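Local atomic coordinates of uncharacterized protein (Enterococcus faecalis, PDB entry 4OBI), a protein that is of unknown function but binds a zinc ion through a NusG domain II-like beta fold, and is probably the soluble part of a membrane-anchored protein. Residues G44-I49 and E60-D65; V18-I23 and P86-I91; Y12-K17 and F26-D31; S75-T80 and I91-S96. All blocks are in the same frame, centred on the assembly; numbering follows the deposited sequence. Where two conformers were deposited one is given.

Interaction 1: residues G44-I49 and E60-D65; sequences GDYNLI and EANCAD. With ZN (zinc ion), chain C.
N47 and A61 face each other as an antiparallel non-hydrogen-bonded pair, their CA atoms 4.3 Å apart, where strands 46-52 and 55-61 of a beta hairpin run side by side. One step on, L48 N gives a nearly straight bond of 2.7 Å to E60 O. The amide of N62 turns back on G44-Y46 and stands in for backbone. Its OD1 accepts a hydrogen bond from Y46 N at 2.9 Å, and its ND2 donates to G44 O at 3.0 Å, from above the carbonyl plane. N62 CG sits between its own backbone N and carbonyl carbon (chi1 64°), and from there CG lies 3.2 Å from Y46 CD1. The amide and ring planes are 56° apart. A61 CA and N62 N lie over one face of the Y46 ring, near the rim. At the far end of the ring Y46 OH donates to E60 OE2 at 2.6 Å, on the anti lone pair of that oxygen. The carboxylate is turned 80° from the ring. Such a short bond is consistent with a charged acceptor. Beyond N62, C63 SG binds the zinc ion at 2.3 Å. A water on the metal donates to D65 OD1, so D65 belongs to the second shell. D68 and C84 complete the protein ligands. N47 is also second-shell: its ND2 bonds to D68 and its OD1 to H87. Strand 46-52 is the middle strand of its sheet, with 34-40 on its other side, and N47 packs on L89 of strand 89-95.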
loop_
_atom_site.group_PDB
_atom_site.type_symbol
_atom_site.label_atom_id
_atom_site.label_comp_id
_atom_site.label_asym_id
_atom_site.label_seq_id
_atom_site.Cartn_x
_atom_site.Cartn_y
_atom_site.Cartn_z
ATOM N N GLY A 44 -1.398 17.920 2.204
ATOM C CA GLY A 44 -2.762 17.394 2.231
ATOM C C GLY A 44 -2.973 16.160 1.375
ATOM O O GLY A 44 -3.980 15.477 1.514
ATOM N N ASP A 45 -2.030 15.866 0.487
ATOM C CA ASP A 45 -2.107 14.643 -0.302
ATOM C C ASP A 45 -2.094 13.455 0.642
ATOM O O ASP A 45 -1.294 13.420 1.572
ATOM C CB ASP A 45 -0.941 14.558 -1.280
ATOM C CG ASP A 45 -1.082 15.531 -2.433
ATOM O OD1 ASP A 45 -2.089 16.278 -2.495
ATOM O OD2 ASP A 45 -0.181 15.543 -3.289
ATOM N N TYR A 46 -3.011 12.511 0.429
ATOM C CA TYR A 46 -3.089 11.348 1.293
ATOM C C TYR A 46 -3.519 10.088 0.564
ATOM O O TYR A 46 -4.153 10.140 -0.496
ATOM C CB TYR A 46 -4.017 11.609 2.487
ATOM C CG TYR A 46 -5.487 11.415 2.210
ATOM C CD1 TYR A 46 -6.242 12.440 1.671
ATOM C CD2 TYR A 46 -6.122 10.215 2.506
ATOM C CE1 TYR A 46 -7.596 12.277 1.419
ATOM C CE2 TYR A 46 -7.473 10.035 2.253
ATOM C CZ TYR A 46 -8.207 11.068 1.703
ATOM O OH TYR A 46 -9.557 10.913 1.449
ATOM N N ASN A 47 -3.126 8.961 1.148
ATOM C CA ASN A 47 -3.522 7.640 0.716
ATOM C C ASN A 47 -3.718 6.825 1.967
ATOM O O ASN A 47 -2.846 6.807 2.845
ATOM C CB ASN A 47 -2.442 6.973 -0.120
ATOM C CG ASN A 47 -2.048 7.793 -1.315
ATOM O OD1 ASN A 47 -1.337 8.780 -1.186
ATOM N ND2 ASN A 47 -2.499 7.384 -2.489
ATOM N N LEU A 48 -4.863 6.168 2.057
ATOM C CA LEU A 48 -5.178 5.342 3.207
ATOM C C LEU A 48 -4.941 3.880 2.862
ATOM O O LEU A 48 -5.627 3.316 2.014
ATOM C CB LEU A 48 -6.620 5.571 3.645
ATOM C CG LEU A 48 -7.034 4.850 4.924
ATOM C CD1 LEU A 48 -6.250 5.375 6.119
ATOM C CD2 LEU A 48 -8.529 5.014 5.140
ATOM N N ILE A 49 -3.961 3.277 3.530
ATOM C CA ILE A 49 -3.618 1.878 3.320
ATOM C C ILE A 49 -4.495 1.017 4.238
ATOM O O ILE A 49 -4.748 1.370 5.402
ATOM C CB ILE A 49 -2.108 1.616 3.575
ATOM C CG1 ILE A 49 -1.241 2.150 2.419
ATOM C CG2 ILE A 49 -1.818 0.137 3.738
ATOM C CD1 ILE A 49 -1.327 3.630 2.163
ATOM N N GLU A 60 -8.579 4.456 0.156
ATOM C CA GLU A 60 -9.077 5.795 -0.050
ATOM C C GLU A 60 -7.888 6.692 -0.364
ATOM O O GLU A 60 -6.783 6.452 0.134
ATOM C CB GLU A 60 -9.803 6.262 1.225
ATOM C CG GLU A 60 -10.452 7.632 1.149
ATOM C CD GLU A 60 -11.066 8.063 2.475
ATOM O OE1 GLU A 60 -11.681 7.217 3.159
ATOM O OE2 GLU A 60 -10.945 9.259 2.825
ATOM N N ALA A 61 -8.108 7.714 -1.189
ATOM C CA ALA A 61 -7.065 8.686 -1.534
ATOM C C ALA A 61 -7.679 9.951 -2.125
ATOM O O ALA A 61 -8.863 9.957 -2.456
ATOM C CB ALA A 61 -6.083 8.075 -2.520
ATOM N N ASN A 62 -6.882 11.014 -2.259
ATOM C CA ASN A 62 -7.356 12.270 -2.878
ATOM C C ASN A 62 -6.518 12.724 -4.069
ATOM O O ASN A 62 -6.474 13.908 -4.391
ATOM C CB ASN A 62 -7.450 13.399 -1.855
ATOM C CG ASN A 62 -6.103 13.776 -1.269
ATOM O OD1 ASN A 62 -5.083 13.128 -1.525
ATOM N ND2 ASN A 62 -6.097 14.826 -0.465
ATOM N N CYS A 63 -5.861 11.770 -4.724
ATOM C CA CYS A 63 -5.229 12.034 -6.003
ATOM C C CYS A 63 -6.312 12.240 -7.062
ATOM O O CYS A 63 -7.481 11.947 -6.835
ATOM C CB CYS A 63 -4.329 10.878 -6.400
ATOM S SG CYS A 63 -5.194 9.300 -6.449
ATOM N N ALA A 64 -5.911 12.742 -8.223
ATOM C CA ALA A 64 -6.873 13.141 -9.254
ATOM C C ALA A 64 -7.547 11.987 -10.000
ATOM O O ALA A 64 -8.615 12.180 -10.567
ATOM C CB ALA A 64 -6.205 14.075 -10.247
ATOM N N ASP A 65 -6.937 10.800 -10.022
ATOM C CA ASP A 65 -7.486 9.680 -10.806
ATOM C C ASP A 65 -7.882 8.446 -9.998
ATOM O O ASP A 65 -8.506 7.528 -10.536
ATOM C CB ASP A 65 -6.521 9.287 -11.927
ATOM C CG ASP A 65 -5.137 8.894 -11.417
ATOM O OD1 ASP A 65 -4.995 8.521 -10.233
ATOM O OD2 ASP A 65 -4.175 8.960 -12.220
HETATM ZN ZN ZN C . -3.481 7.822 -6.582
HETATM O O HOH W 1 -3.776 14.887 -4.483
HETATM O O HOH W 2 -3.293 7.540 -8.531
#

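Interaction 2: residues V18-I23 and P86-I91; sequences VDNKVI and PHNLFI
D19 N donates to N88 O at 3.0 Å, next to the antiparallel non-hydrogen-bonded pair of V18 and L89, with CA atoms 4.3 Å apart, where strand 12-18 ends beside the start of strand 89-95. On the inner side V18 CG2, the branch anti to the carbonyl carbon, touches L89 CD1 at 3.6 Å. V18 CG1 lies instead near H87 O. V18 CA also comes close to N88 O, as a CA-H...O contact. V18 opens a type I' turn to K21, closed by bonds in both directions between V18 and K21. On the outer side N88 points toward the turn, and its CB lies 3.4 Å from D19 OD1. The amide and carboxylate planes are 54° apart. Two waters fill out the polar rim. One accepts from N20 N and donates to N88 O. N88 O thus accepts from both D19 N and this water. The other accepts from N88 ND2 and donates to N20 OD1 at 2.9 Å. These two amides thus meet through water, with their planes 80° apart. N88 has a left-handed backbone conformation. N88 and L89 both face the zinc ligand C84, a G1 beta bulge. H87 turns its ring away from the turn, and its ND1 bonds to N47 close to the metal site. Strand 12-18 lies between strands 21-28 and 89-95 in the four-stranded sheet, and strand 82-84 borders 89-95. V18 and L89 both pack on Y39 of strand 34-40, in the other sheet.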
loop_
_atom_site.group_PDB
_atom_site.type_symbol
_atom_site.label_atom_id
_atom_site.label_comp_id
_atom_site.label_asym_id
_atom_site.label_seq_id
_atom_site.Cartn_x
_atom_site.Cartn_y
_atom_site.Cartn_z
ATOM N N VAL A 18 7.285 6.077 -0.371
ATOM C CA VAL A 18 6.788 7.382 -0.806
ATOM C C VAL A 18 7.976 8.314 -0.993
ATOM O O VAL A 18 8.863 8.374 -0.137
ATOM C CB VAL A 18 5.831 8.030 0.220
ATOM C CG1 VAL A 18 5.234 9.320 -0.344
ATOM C CG2 VAL A 18 4.740 7.060 0.618
ATOM N N ASP A 19 7.991 9.033 -2.111
ATOM C CA ASP A 19 9.084 9.938 -2.434
ATOM C C ASP A 19 10.428 9.242 -2.253
ATOM O O ASP A 19 11.377 9.821 -1.704
ATOM C CB ASP A 19 9.016 11.205 -1.571
ATOM C CG ASP A 19 7.759 12.026 -1.829
ATOM O OD1 ASP A 19 7.278 12.041 -2.983
ATOM O OD2 ASP A 19 7.263 12.672 -0.878
ATOM N N ASN A 20 10.480 7.983 -2.702
ATOM C CA ASN A 20 11.710 7.192 -2.759
ATOM C C ASN A 20 12.255 6.775 -1.399
ATOM O O ASN A 20 13.409 6.362 -1.294
ATOM C CB ASN A 20 12.786 7.928 -3.556
ATOM C CG ASN A 20 12.332 8.267 -4.953
ATOM O OD1 ASN A 20 12.036 9.431 -5.269
ATOM N ND2 ASN A 20 12.253 7.249 -5.802
ATOM N N LYS A 21 11.417 6.886 -0.371
ATOM C CA LYS A 21 11.761 6.435 0.966
ATOM C C LYS A 21 10.798 5.328 1.367
ATOM O O LYS A 21 9.575 5.477 1.249
ATOM C CB LYS A 21 11.675 7.593 1.957
ATOM C CG LYS A 21 12.599 8.744 1.612
ATOM C CD LYS A 21 12.675 9.760 2.736
ATOM C CE LYS A 21 13.605 9.297 3.845
ATOM N NZ LYS A 21 14.110 10.444 4.652
ATOM N N VAL A 22 11.349 4.208 1.819
ATOM C CA VAL A 22 10.524 3.129 2.331
ATOM C C VAL A 22 10.126 3.511 3.748
ATOM O O VAL A 22 10.979 3.605 4.630
ATOM C CB VAL A 22 11.261 1.776 2.315
ATOM C CG1 VAL A 22 10.391 0.703 2.935
ATOM C CG2 VAL A 22 11.648 1.405 0.887
ATOM N N ILE A 23 8.834 3.756 3.955
ATOM C CA ILE A 23 8.354 4.292 5.232
ATOM C C ILE A 23 7.747 3.229 6.146
ATOM O O ILE A 23 7.738 3.405 7.359
ATOM C CB ILE A 23 7.361 5.464 5.046
ATOM C CG1 ILE A 23 6.081 5.022 4.355
ATOM C CG2 ILE A 23 8.010 6.608 4.260
ATOM C CD1 ILE A 23 5.008 6.092 4.364
ATOM N N PRO A 86 0.679 10.311 -8.857
ATOM C CA PRO A 86 0.592 11.713 -8.420
ATOM C C PRO A 86 1.199 11.978 -7.033
ATOM O O PRO A 86 1.720 13.067 -6.805
ATOM C CB PRO A 86 -0.922 11.988 -8.414
ATOM C CG PRO A 86 -1.483 10.999 -9.371
ATOM C CD PRO A 86 -0.653 9.769 -9.178
ATOM N N HIS A 87 1.142 10.993 -6.135
ATOM C CA HIS A 87 1.721 11.142 -4.795
ATOM C C HIS A 87 3.101 10.485 -4.662
ATOM O O HIS A 87 3.696 10.489 -3.581
ATOM C CB HIS A 87 0.771 10.577 -3.744
ATOM C CG HIS A 87 -0.531 11.313 -3.649
ATOM N ND1 HIS A 87 -1.566 10.880 -2.852
ATOM C CD2 HIS A 87 -0.970 12.438 -4.260
ATOM C CE1 HIS A 87 -2.587 11.710 -2.971
ATOM N NE2 HIS A 87 -2.250 12.668 -3.817
ATOM N N ASN A 88 3.608 9.932 -5.764
ATOM C CA ASN A 88 4.891 9.230 -5.785
ATOM C C ASN A 88 4.960 8.121 -4.720
ATOM O O ASN A 88 5.953 7.991 -3.992
ATOM C CB ASN A 88 6.039 10.222 -5.608
ATOM C CG ASN A 88 7.334 9.731 -6.220
ATOM O OD1 ASN A 88 7.346 8.770 -6.991
ATOM N ND2 ASN A 88 8.433 10.401 -5.896
ATOM N N LEU A 89 3.886 7.344 -4.648
ATOM C CA LEU A 89 3.695 6.319 -3.632
ATOM C C LEU A 89 3.503 4.948 -4.285
ATOM O O LEU A 89 2.773 4.827 -5.275
ATOM C CB LEU A 89 2.487 6.664 -2.773
ATOM C CG LEU A 89 2.015 5.638 -1.724
ATOM C CD1 LEU A 89 1.389 6.363 -0.542
ATOM C CD2 LEU A 89 1.042 4.592 -2.262
ATOM N N PHE A 90 4.142 3.923 -3.715
ATOM C CA PHE A 90 4.139 2.574 -4.277
ATOM C C PHE A 90 4.018 1.542 -3.163
ATOM O O PHE A 90 4.584 1.719 -2.085
ATOM C CB PHE A 90 5.427 2.313 -5.072
ATOM C CG PHE A 90 5.621 3.259 -6.214
ATOM C CD1 PHE A 90 6.238 4.481 -6.016
ATOM C CD2 PHE A 90 5.143 2.946 -7.481
ATOM C CE1 PHE A 90 6.381 5.372 -7.058
ATOM C CE2 PHE A 90 5.287 3.836 -8.528
ATOM C CZ PHE A 90 5.917 5.049 -8.316
ATOM N N ILE A 91 3.255 0.491 -3.420
ATOM C CA ILE A 91 3.195 -0.653 -2.526
ATOM C C ILE A 91 3.513 -1.902 -3.330
ATOM O O ILE A 91 2.826 -2.203 -4.308
ATOM C CB ILE A 91 1.810 -0.835 -1.893
ATOM C CG1 ILE A 91 1.406 0.405 -1.087
ATOM C CG2 ILE A 91 1.797 -2.090 -1.027
ATOM C CD1 ILE A 91 -0.055 0.410 -0.692
HETATM O O HOH W 3 8.485 6.569 -4.269
HETATM O O HOH W 4 10.704 10.398 -7.703
#

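Interaction 3: residues Y12-K17 and F26-D31; sequences YQAVLK and FDLKKD
A14 CB is the low point on one face of the hairpin of strands 12-18 and 21-28, and bulkier groups of F26 and L28 come up to it. L28 CD1 approaches A14 CB at 4.2 Å, and F26 CB lies 4.3 Å from A14 CB. L28 CG, beside its own backbone N (chi1 -66°), lies 4.0 Å from A14 N. L28 CB rests against Y12 O at 3.4 Å. On the other side of A14, F26 meets L16. L16 CB stands at the edge of the F26 ring, near its plane, 3.9 Å from CE2. L16 CD2 also reaches CE2, and the two side chains are set at a slant. F26 and L16 go on to touch Y35 and Y37 of strand 34-40. A14 and F26 are a hydrogen-bonded antiparallel pair, bonded both ways: A14 N to F26 O and F26 N to A14 O, each 2.8 Å and in the carbonyl plane. L28 N bonds to Y12 O at 3.0 Å, and a water joins Y12 N to L28 O. The opposite face carries Q13 and D27, a non-hydrogen-bonded pair. A water donates to D27 OD1 and weakly to Q13 OE1. Q13 NE2 hydrogen-bonds to E94 OE2 of strand 89-95. Within this contact A14, L16, F26 and L28 are apolar and buried, toward the second sheet, while Q13 and D27 share a water on the other face.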
loop_
_atom_site.group_PDB
_atom_site.type_symbol
_atom_site.label_atom_id
_atom_site.label_comp_id
_atom_site.label_asym_id
_atom_site.label_seq_id
_atom_site.Cartn_x
_atom_site.Cartn_y
_atom_site.Cartn_z
ATOM N N TYR A 12 4.715 -13.348 3.206
ATOM C CA TYR A 12 5.112 -12.197 2.412
ATOM C C TYR A 12 5.035 -10.923 3.233
ATOM O O TYR A 12 4.502 -10.908 4.342
ATOM C CB TYR A 12 4.241 -12.090 1.161
ATOM C CG TYR A 12 4.246 -13.355 0.329
ATOM C CD1 TYR A 12 5.423 -13.830 -0.244
ATOM C CD2 TYR A 12 3.078 -14.074 0.116
ATOM C CE1 TYR A 12 5.437 -14.991 -1.002
ATOM C CE2 TYR A 12 3.078 -15.237 -0.636
ATOM C CZ TYR A 12 4.259 -15.689 -1.196
ATOM O OH TYR A 12 4.256 -16.851 -1.944
ATOM N N GLN A 13 5.598 -9.862 2.679
ATOM C CA GLN A 13 5.560 -8.558 3.309
ATOM C C GLN A 13 5.291 -7.506 2.248
ATOM O O GLN A 13 5.745 -7.642 1.108
ATOM C CB GLN A 13 6.879 -8.293 4.043
ATOM C CG GLN A 13 8.112 -8.245 3.144
ATOM C CD GLN A 13 9.412 -8.451 3.903
ATOM O OE1 GLN A 13 9.430 -9.018 5.003
ATOM N NE2 GLN A 13 10.512 -8.017 3.308
ATOM N N ALA A 14 4.535 -6.473 2.618
ATOM C CA ALA A 14 4.241 -5.351 1.729
ATOM C C ALA A 14 5.129 -4.173 2.086
ATOM O O ALA A 14 5.258 -3.821 3.256
ATOM C CB ALA A 14 2.779 -4.949 1.834
ATOM N N VAL A 15 5.736 -3.569 1.071
ATOM C CA VAL A 15 6.657 -2.459 1.248
ATOM C C VAL A 15 6.019 -1.182 0.703
ATOM O O VAL A 15 5.693 -1.091 -0.484
ATOM C CB VAL A 15 7.978 -2.741 0.490
ATOM C CG1 VAL A 15 8.961 -1.585 0.636
ATOM C CG2 VAL A 15 8.575 -4.065 0.964
ATOM N N LEU A 16 5.858 -0.196 1.579
ATOM C CA LEU A 16 5.282 1.092 1.231
ATOM C C LEU A 16 6.394 2.117 1.084
ATOM O O LEU A 16 7.148 2.358 2.023
ATOM C CB LEU A 16 4.302 1.538 2.320
ATOM C CG LEU A 16 3.737 2.959 2.227
ATOM C CD1 LEU A 16 2.942 3.136 0.947
ATOM C CD2 LEU A 16 2.877 3.263 3.442
ATOM N N LYS A 17 6.485 2.709 -0.104
ATOM C CA LYS A 17 7.521 3.668 -0.430
ATOM C C LYS A 17 6.843 4.939 -0.904
ATOM O O LYS A 17 5.911 4.878 -1.717
ATOM C CB LYS A 17 8.407 3.112 -1.543
ATOM C CG LYS A 17 9.504 4.053 -2.001
ATOM C CD LYS A 17 10.508 3.349 -2.904
ATOM C CE LYS A 17 9.925 3.033 -4.269
ATOM N NZ LYS A 17 10.922 2.353 -5.150
ATOM N N PHE A 26 4.769 -3.946 6.005
ATOM C CA PHE A 26 3.642 -4.626 6.649
ATOM C C PHE A 26 3.781 -6.133 6.465
ATOM O O PHE A 26 3.950 -6.619 5.344
ATOM C CB PHE A 26 2.302 -4.199 6.031
ATOM C CG PHE A 26 2.069 -2.709 5.995
ATOM C CD1 PHE A 26 1.429 -2.060 7.047
ATOM C CD2 PHE A 26 2.445 -1.960 4.895
ATOM C CE1 PHE A 26 1.194 -0.695 7.010
ATOM C CE2 PHE A 26 2.211 -0.595 4.851
ATOM C CZ PHE A 26 1.586 0.039 5.906
ATOM N N ASP A 27 3.680 -6.869 7.565
ATOM C CA ASP A 27 3.696 -8.320 7.493
ATOM C C ASP A 27 2.333 -8.778 6.987
ATOM O O ASP A 27 1.296 -8.293 7.432
ATOM C CB ASP A 27 4.029 -8.926 8.851
ATOM C CG ASP A 27 5.455 -8.628 9.283
ATOM O OD1 ASP A 27 6.367 -8.721 8.428
ATOM O OD2 ASP A 27 5.664 -8.299 10.470
ATOM N N LEU A 28 2.340 -9.680 6.014
ATOM C CA LEU A 28 1.102 -10.172 5.428
ATOM C C LEU A 28 0.850 -11.586 5.938
ATOM O O LEU A 28 1.357 -12.549 5.379
ATOM C CB LEU A 28 1.181 -10.131 3.898
ATOM C CG LEU A 28 1.278 -8.734 3.271
ATOM C CD1 LEU A 28 1.303 -8.836 1.748
ATOM C CD2 LEU A 28 0.143 -7.830 3.727
ATOM N N LYS A 29 0.092 -11.689 7.025
ATOM C CA LYS A 29 -0.184 -12.967 7.677
ATOM C C LYS A 29 -1.635 -13.379 7.438
ATOM O O LYS A 29 -2.548 -12.593 7.677
ATOM C CB LYS A 29 0.090 -12.857 9.177
ATOM N N LYS A 30 -1.843 -14.610 6.976
ATOM C CA LYS A 30 -3.182 -15.112 6.637
ATOM C C LYS A 30 -4.196 -14.972 7.776
ATOM O O LYS A 30 -5.344 -14.605 7.543
ATOM C CB LYS A 30 -3.111 -16.576 6.195
ATOM C CG LYS A 30 -4.473 -17.196 5.922
ATOM C CD LYS A 30 -4.366 -18.526 5.195
ATOM C CE LYS A 30 -5.721 -19.213 5.096
ATOM N NZ LYS A 30 -6.732 -18.389 4.372
ATOM N N ASP A 31 -3.778 -15.265 9.002
ATOM C CA ASP A 31 -4.657 -15.102 10.163
ATOM C C ASP A 31 -4.370 -13.788 10.897
ATOM O O ASP A 31 -4.632 -13.667 12.095
ATOM C CB ASP A 31 -4.499 -16.288 11.120
HETATM O O HOH W 5 1.587 -13.598 3.108
HETATM O O HOH W 6 9.170 -7.830 8.218
#

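Interaction 4: residues S75-T80 and I91-S96; sequences SKPGET and ITVEAS
P77 packs on V93, the two set obliquely, where the type I beta turn from K76 to E79 meets strand 89-95 of the four-stranded antiparallel sheet. P77 CD is 4.0 Å from V93 CG1. V93 CB points at the loop, and CG1 is anti to the backbone N (chi1 170°). That branch reaches the chain ahead of the proline: V93 CG1 is 3.6 Å from S75 O, and V93 CB is equally close to K76 O. V93 is buried beneath this loop, with I74 and Y12 also against it. P77 CB is near E94 CA and P77 CG near A95 N, and Y12 touches the proline ring too. The backbones do not pair as strands here. P77 CA makes a CA-H...O contact of 3.3 Å with V93 O. A water joins the two parts, accepting from V93 N at 3.0 Å and lying within donating distance of P77 O and E79 O. The turn has its own internal tie. E79 N bonds to K76 O, and the E79 carboxylate folds back to S75 and K76. This is plain packing, away from the zinc site, that lays the loop between helix 67-71 and strand 82-84 on the sheet. E79 OE2 accepts two backbone N-H groups: S75 N at 2.8 Å, from the syn side and 35° out of the carboxylate plane, and K76 N at 2.9 Å on the anti lone pair.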
loop_
_atom_site.group_PDB
_atom_site.type_symbol
_atom_site.label_atom_id
_atom_site.label_comp_id
_atom_site.label_asym_id
_atom_site.label_seq_id
_atom_site.Cartn_x
_atom_site.Cartn_y
_atom_site.Cartn_z
ATOM N N SER A 75 -1.605 -9.307 -2.988
ATOM C CA SER A 75 -1.121 -10.205 -1.949
ATOM C C SER A 75 0.115 -11.030 -2.318
ATOM O O SER A 75 0.704 -11.644 -1.437
ATOM C CB SER A 75 -2.257 -11.151 -1.535
ATOM O OG SER A 75 -2.592 -12.057 -2.583
ATOM N N LYS A 76 0.499 -11.060 -3.599
ATOM C CA LYS A 76 1.571 -11.943 -4.076
ATOM C C LYS A 76 2.734 -11.135 -4.635
ATOM O O LYS A 76 2.515 -10.060 -5.196
ATOM C CB LYS A 76 1.059 -12.892 -5.165
ATOM C CG LYS A 76 -0.155 -13.723 -4.772
ATOM C CD LYS A 76 0.136 -14.648 -3.611
ATOM C CE LYS A 76 -1.092 -15.468 -3.267
ATOM N NZ LYS A 76 -0.814 -16.447 -2.186
ATOM N N PRO A 77 3.971 -11.653 -4.491
ATOM C CA PRO A 77 5.152 -10.892 -4.928
ATOM C C PRO A 77 5.183 -10.491 -6.400
ATOM O O PRO A 77 5.668 -9.404 -6.732
ATOM C CB PRO A 77 6.321 -11.819 -4.605
ATOM C CG PRO A 77 5.823 -12.708 -3.527
ATOM C CD PRO A 77 4.347 -12.877 -3.757
ATOM N N GLY A 78 4.675 -11.340 -7.276
ATOM C CA GLY A 78 4.729 -11.061 -8.712
ATOM C C GLY A 78 3.751 -10.012 -9.213
ATOM O O GLY A 78 3.844 -9.578 -10.366
ATOM N N GLU A 79 2.788 -9.616 -8.380
ATOM C CA GLU A 79 1.720 -8.725 -8.838
ATOM C C GLU A 79 2.262 -7.337 -9.119
ATOM O O GLU A 79 3.134 -6.858 -8.405
ATOM C CB GLU A 79 0.608 -8.621 -7.806
ATOM C CG GLU A 79 -0.075 -9.947 -7.560
ATOM C CD GLU A 79 -1.384 -9.811 -6.821
ATOM O OE1 GLU A 79 -2.371 -9.374 -7.453
ATOM O OE2 GLU A 79 -1.431 -10.194 -5.629
ATOM N N THR A 80 1.737 -6.706 -10.163
ATOM C CA THR A 80 2.057 -5.307 -10.461
ATOM C C THR A 80 1.867 -4.481 -9.189
ATOM O O THR A 80 0.818 -4.579 -8.545
ATOM C CB THR A 80 1.154 -4.746 -11.580
ATOM O OG1 THR A 80 1.251 -5.578 -12.744
ATOM C CG2 THR A 80 1.576 -3.330 -11.951
ATOM N N ILE A 91 3.255 0.491 -3.420
ATOM C CA ILE A 91 3.195 -0.653 -2.526
ATOM C C ILE A 91 3.513 -1.902 -3.330
ATOM O O ILE A 91 2.826 -2.203 -4.308
ATOM C CB ILE A 91 1.810 -0.835 -1.893
ATOM C CG1 ILE A 91 1.406 0.405 -1.087
ATOM C CG2 ILE A 91 1.797 -2.090 -1.027
ATOM C CD1 ILE A 91 -0.055 0.410 -0.692
ATOM N N THR A 92 4.568 -2.604 -2.922
ATOM C CA THR A 92 4.925 -3.873 -3.557
ATOM C C THR A 92 4.943 -4.974 -2.511
ATOM O O THR A 92 5.179 -4.734 -1.327
ATOM C CB THR A 92 6.278 -3.806 -4.308
ATOM O OG1 THR A 92 6.404 -4.933 -5.185
ATOM C CG2 THR A 92 7.457 -3.794 -3.351
ATOM N N VAL A 93 4.642 -6.190 -2.947
ATOM C CA VAL A 93 4.705 -7.355 -2.079
ATOM C C VAL A 93 5.990 -8.113 -2.415
ATOM O O VAL A 93 6.401 -8.174 -3.584
ATOM C CB VAL A 93 3.463 -8.262 -2.262
ATOM C CG1 VAL A 93 3.636 -9.588 -1.537
ATOM C CG2 VAL A 93 2.216 -7.543 -1.774
ATOM N N GLU A 94 6.639 -8.660 -1.392
ATOM C CA GLU A 94 7.889 -9.403 -1.581
ATOM C C GLU A 94 8.024 -10.501 -0.530
ATOM O O GLU A 94 7.351 -10.462 0.492
ATOM C CB GLU A 94 9.091 -8.451 -1.536
ATOM C CG GLU A 94 9.321 -7.789 -0.182
ATOM C CD GLU A 94 10.438 -6.747 -0.193
ATOM O OE1 GLU A 94 10.800 -6.216 -1.272
ATOM O OE2 GLU A 94 10.956 -6.454 0.907
ATOM N N ALA A 95 8.891 -11.479 -0.788
ATOM C CA ALA A 95 9.126 -12.554 0.172
ATOM C C ALA A 95 9.901 -12.028 1.375
ATOM O O ALA A 95 10.605 -11.024 1.281
ATOM C CB ALA A 95 9.874 -13.706 -0.481
ATOM N N SER A 96 9.776 -12.722 2.503
ATOM C CA SER A 96 10.503 -12.359 3.725
ATOM C C SER A 96 12.026 -12.575 3.609
ATOM O O SER A 96 12.754 -12.392 4.583
ATOM C CB SER A 96 9.926 -13.125 4.921
ATOM O OG SER A 96 8.558 -12.788 5.105
HETATM O O HOH W 7 3.844 -7.104 -5.668
#

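From the N terminus, interaction 3 comes first and closes the hairpin of strands 12-18 and 21-28. Interaction 2 starts within that hairpin, at its turn, and reaches forward to 86-91. Its segments therefore alternate with those of interaction 3. Interaction 1 closes the hairpin of strands 46-52 and 55-61, nested inside the long loop of interaction 2. H87 and N47 join these two beside the zinc. Interaction 4 closes the short loop that contains strand 82-84. It follows 1 and 3 in series and crosses interaction 2, sharing I91. Interactions 2, 3 and 4 all reach the four-stranded sheet, interaction 4 from loop 75-80. I49 of interaction 1, in the three-stranded sheet, packs on F26 and I91.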